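Local coordinates for E2A dna-binding protein (PDB 2WB0), which binds single-stranded DNA and supports elongation in viral strand-displacement replication, unwinding the template without ATP by forming multimers, at residues P36-L50 / F67-L79. Sequence-based numbering, arbitrary orientation.
Sequences PDQVEALAAVCKTWL and FVTMMGRFLQAYL
With its CG anti to the carbonyl carbon (chi1 -56°) and CD1 anti to CA, Leu-42 projects against helix 67-79 as a knob in the hole formed by Gly-72, Leu-75, Gln-76 and Leu-79. Its two methyls divide the work: CD1 lies 3.7 Å from Gln-76 CB, the two side chains crossing at about a right angle, while CD2 meets Leu-79 CD2 tip to tip at 3.8 Å. Met-71 bends at its last torsion (chi3 82°), which carries CE to 3.8 Å from Trp-49 CZ3 and leaves SD 3.6 Å from Leu-50 CD2. That same leucine methyl lies in the plane of the Phe-67 ring, at its edge. Between these groups the backbones come very near, Ala-43 CA standing 4.1 Å from Gly-72 CA, and the axes cross at 112° with a closest approach of 7.7 Å. Gly-72 has no side chain here, and Val-39 CG1 rests against its CA and C. Both helices lie in the all-alpha region; helix 7-21 packs on Leu-75 and Leu-79, while helix 300-315, from much later in the chain, packs on Trp-49, Leu-50 and Phe-67. Val-68 sets CG1 3.7 Å from Ala-43 CB and CG2 against Lys-47 CD, crossing the lysine chain at about a right angle. Cys-46 turns SG onto Met-71 CB at 3.7 Å, with Leu-75 CD1 also in contact with the sulfur.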
# COMPACT_ATOMS: atom_id res chain seq x y z
N PRO A 36 -3.22 -16.50 11.90
CA PRO A 36 -2.84 -15.48 10.90
C PRO A 36 -3.80 -14.28 10.82
O PRO A 36 -3.34 -13.19 10.57
CB PRO A 36 -2.79 -16.26 9.59
CG PRO A 36 -3.03 -17.71 9.87
CD PRO A 36 -3.17 -17.88 11.37
N ASP A 37 -5.10 -14.46 11.09
CA ASP A 37 -6.04 -13.31 11.03
C ASP A 37 -6.16 -12.55 12.37
O ASP A 37 -6.90 -11.56 12.50
CB ASP A 37 -7.45 -13.71 10.46
CG ASP A 37 -8.41 -14.30 11.52
OD1 ASP A 37 -8.03 -14.83 12.61
OD2 ASP A 37 -9.63 -14.26 11.22
N GLN A 38 -5.45 -13.03 13.39
CA GLN A 38 -5.41 -12.35 14.67
C GLN A 38 -4.41 -11.19 14.71
O GLN A 38 -3.24 -11.35 15.16
CB GLN A 38 -5.15 -13.33 15.81
CG GLN A 38 -6.37 -14.25 15.95
CD GLN A 38 -6.20 -15.16 17.09
OE1 GLN A 38 -5.13 -15.78 17.25
NE2 GLN A 38 -7.15 -15.14 17.97
N VAL A 39 -4.89 -10.04 14.27
CA VAL A 39 -4.03 -8.84 14.19
C VAL A 39 -4.41 -7.72 15.18
O VAL A 39 -3.54 -6.95 15.62
CB VAL A 39 -3.98 -8.27 12.76
CG1 VAL A 39 -3.16 -6.94 12.78
CG2 VAL A 39 -3.36 -9.28 11.79
N GLU A 40 -5.67 -7.70 15.59
CA GLU A 40 -6.20 -6.69 16.52
C GLU A 40 -5.38 -6.55 17.79
O GLU A 40 -5.05 -5.43 18.18
CB GLU A 40 -7.65 -6.93 16.87
CG GLU A 40 -8.24 -5.80 17.76
CD GLU A 40 -9.76 -5.86 17.94
OE1 GLU A 40 -10.31 -4.91 18.57
OE2 GLU A 40 -10.42 -6.85 17.51
N ALA A 41 -5.06 -7.66 18.45
CA ALA A 41 -4.24 -7.57 19.69
C ALA A 41 -2.80 -7.01 19.47
O ALA A 41 -2.26 -6.28 20.30
CB ALA A 41 -4.21 -8.92 20.39
N LEU A 42 -2.23 -7.28 18.31
CA LEU A 42 -0.92 -6.80 18.00
C LEU A 42 -1.00 -5.32 17.58
O LEU A 42 -0.11 -4.50 17.91
CB LEU A 42 -0.29 -7.67 16.91
CG LEU A 42 -0.25 -9.15 17.29
CD1 LEU A 42 0.39 -9.98 16.19
CD2 LEU A 42 0.60 -9.26 18.59
N ALA A 43 -2.07 -4.96 16.90
CA ALA A 43 -2.31 -3.55 16.59
C ALA A 43 -2.51 -2.74 17.91
O ALA A 43 -2.07 -1.58 18.01
CB ALA A 43 -3.54 -3.42 15.70
N ALA A 44 -3.16 -3.35 18.90
CA ALA A 44 -3.36 -2.70 20.22
C ALA A 44 -2.03 -2.50 20.96
O ALA A 44 -1.81 -1.45 21.59
CB ALA A 44 -4.37 -3.47 21.04
N VAL A 45 -1.10 -3.44 20.82
CA VAL A 45 0.26 -3.20 21.28
C VAL A 45 0.87 -1.93 20.62
O VAL A 45 1.40 -0.98 21.29
CB VAL A 45 1.15 -4.43 21.01
CG1 VAL A 45 2.60 -4.12 21.28
CG2 VAL A 45 0.66 -5.64 21.89
N CYS A 46 0.76 -1.89 19.29
CA CYS A 46 1.40 -0.82 18.57
C CYS A 46 0.75 0.53 18.94
O CYS A 46 1.46 1.52 19.12
CB CYS A 46 1.26 -1.12 17.08
SG CYS A 46 2.26 -2.55 16.55
N LYS A 47 -0.58 0.58 18.99
CA LYS A 47 -1.30 1.82 19.23
C LYS A 47 -0.95 2.31 20.64
O LYS A 47 -0.71 3.49 20.88
CB LYS A 47 -2.81 1.56 19.12
CG LYS A 47 -3.71 2.80 19.36
CD LYS A 47 -3.46 3.92 18.30
CE LYS A 47 -4.40 5.20 18.43
NZ LYS A 47 -4.42 6.02 17.11
N THR A 48 -0.89 1.37 21.58
CA THR A 48 -0.47 1.73 22.93
C THR A 48 0.96 2.32 22.95
O THR A 48 1.18 3.38 23.60
CB THR A 48 -0.67 0.54 23.94
OG1 THR A 48 -2.01 0.07 23.82
CG2 THR A 48 -0.50 0.99 25.37
N TRP A 49 1.89 1.69 22.22
CA TRP A 49 3.27 2.18 22.16
C TRP A 49 3.35 3.60 21.49
O TRP A 49 4.09 4.51 21.94
CB TRP A 49 4.15 1.13 21.49
CG TRP A 49 5.59 1.56 21.19
CD1 TRP A 49 6.66 1.46 22.03
CD2 TRP A 49 6.11 2.04 19.94
NE1 TRP A 49 7.81 1.89 21.41
CE2 TRP A 49 7.51 2.23 20.11
CE3 TRP A 49 5.53 2.36 18.69
CZ2 TRP A 49 8.35 2.74 19.09
CZ3 TRP A 49 6.38 2.85 17.67
CH2 TRP A 49 7.78 3.02 17.87
N LEU A 50 2.55 3.79 20.46
CA LEU A 50 2.40 5.11 19.81
C LEU A 50 1.86 6.18 20.79
O LEU A 50 2.47 7.23 20.92
CB LEU A 50 1.46 4.95 18.66
CG LEU A 50 1.87 4.93 17.19
CD1 LEU A 50 3.39 4.89 16.76
CD2 LEU A 50 0.87 4.16 16.30
N PHE A 67 -2.83 3.10 9.65
CA PHE A 67 -1.44 3.11 10.11
C PHE A 67 -1.19 2.00 11.21
O PHE A 67 -0.23 1.18 11.15
CB PHE A 67 -1.06 4.51 10.64
CG PHE A 67 0.37 4.62 11.04
CD1 PHE A 67 1.34 4.69 10.06
CD2 PHE A 67 0.73 4.59 12.39
CE1 PHE A 67 2.72 4.76 10.37
CE2 PHE A 67 2.06 4.70 12.73
CZ PHE A 67 3.08 4.73 11.69
N VAL A 68 -2.07 1.98 12.20
CA VAL A 68 -1.96 1.01 13.30
C VAL A 68 -2.13 -0.44 12.84
O VAL A 68 -1.44 -1.38 13.33
CB VAL A 68 -3.00 1.40 14.40
CG1 VAL A 68 -3.15 0.29 15.40
CG2 VAL A 68 -2.56 2.69 15.06
N THR A 69 -3.07 -0.65 11.94
CA THR A 69 -3.26 -1.99 11.35
C THR A 69 -2.02 -2.48 10.62
O THR A 69 -1.63 -3.65 10.75
CB THR A 69 -4.43 -1.97 10.40
OG1 THR A 69 -5.59 -1.74 11.21
CG2 THR A 69 -4.54 -3.35 9.63
N MET A 70 -1.37 -1.57 9.89
CA MET A 70 -0.18 -2.00 9.21
C MET A 70 0.95 -2.26 10.20
O MET A 70 1.70 -3.20 10.02
CB MET A 70 0.27 -1.05 8.10
CG MET A 70 -0.71 -0.96 6.92
SD MET A 70 -1.20 -2.55 6.17
CE MET A 70 0.44 -3.03 5.65
N MET A 71 1.13 -1.40 11.19
CA MET A 71 2.11 -1.74 12.20
C MET A 71 1.81 -3.15 12.79
O MET A 71 2.73 -3.94 13.03
CB MET A 71 2.00 -0.73 13.35
CG MET A 71 2.72 0.59 13.04
SD MET A 71 2.79 1.69 14.48
CE MET A 71 4.16 1.00 15.28
N GLY A 72 0.53 -3.41 13.02
CA GLY A 72 0.09 -4.73 13.51
C GLY A 72 0.56 -5.87 12.63
O GLY A 72 1.07 -6.90 13.11
N ARG A 73 0.40 -5.73 11.33
CA ARG A 73 0.87 -6.75 10.44
C ARG A 73 2.39 -6.91 10.47
O ARG A 73 2.92 -8.03 10.33
CB ARG A 73 0.44 -6.40 9.00
CG ARG A 73 -1.11 -6.35 8.74
CD ARG A 73 -1.31 -6.26 7.20
NE ARG A 73 -2.67 -5.83 6.71
CZ ARG A 73 -2.99 -5.51 5.44
NH1 ARG A 73 -2.04 -5.41 4.46
NH2 ARG A 73 -4.28 -5.23 5.15
N PHE A 74 3.11 -5.79 10.58
CA PHE A 74 4.56 -5.90 10.61
C PHE A 74 5.00 -6.54 11.91
O PHE A 74 5.91 -7.33 11.89
CB PHE A 74 5.20 -4.53 10.44
CG PHE A 74 5.05 -4.00 9.06
CD1 PHE A 74 5.38 -4.81 7.96
CD2 PHE A 74 4.54 -2.69 8.83
CE1 PHE A 74 5.27 -4.35 6.65
CE2 PHE A 74 4.44 -2.23 7.52
CZ PHE A 74 4.80 -3.01 6.44
N LEU A 75 4.35 -6.21 13.00
CA LEU A 75 4.67 -6.80 14.29
C LEU A 75 4.40 -8.31 14.23
O LEU A 75 5.23 -9.15 14.61
CB LEU A 75 3.76 -6.21 15.34
CG LEU A 75 4.23 -6.15 16.82
CD1 LEU A 75 3.16 -6.10 17.88
CD2 LEU A 75 5.60 -6.83 17.28
N GLN A 76 3.23 -8.64 13.72
CA GLN A 76 2.94 -10.03 13.39
C GLN A 76 4.02 -10.72 12.60
O GLN A 76 4.41 -11.85 12.91
CB GLN A 76 1.59 -10.14 12.66
CG GLN A 76 1.10 -11.66 12.66
CD GLN A 76 -0.07 -11.91 11.78
OE1 GLN A 76 -1.08 -12.50 12.20
NE2 GLN A 76 0.01 -11.43 10.59
N ALA A 77 4.53 -10.08 11.56
CA ALA A 77 5.55 -10.72 10.78
C ALA A 77 6.83 -10.96 11.59
O ALA A 77 7.54 -11.97 11.37
CB ALA A 77 5.84 -9.88 9.54
N TYR A 78 7.16 -10.01 12.46
CA TYR A 78 8.41 -10.14 13.27
C TYR A 78 8.25 -11.24 14.31
O TYR A 78 9.17 -12.04 14.53
CB TYR A 78 8.81 -8.79 13.89
CG TYR A 78 9.59 -7.98 12.88
CD1 TYR A 78 10.87 -8.40 12.43
CD2 TYR A 78 9.09 -6.79 12.39
CE1 TYR A 78 11.60 -7.66 11.46
CE2 TYR A 78 9.82 -6.02 11.41
CZ TYR A 78 11.05 -6.48 10.94
OH TYR A 78 11.74 -5.79 10.00
N LEU A 79 7.08 -11.32 14.90
CA LEU A 79 6.78 -12.37 15.87
C LEU A 79 6.82 -13.75 15.24
O LEU A 79 7.46 -14.66 15.78
CB LEU A 79 5.39 -12.12 16.45
CG LEU A 79 4.99 -11.69 17.83
CD1 LEU A 79 6.09 -11.51 18.95
CD2 LEU A 79 4.05 -10.53 17.75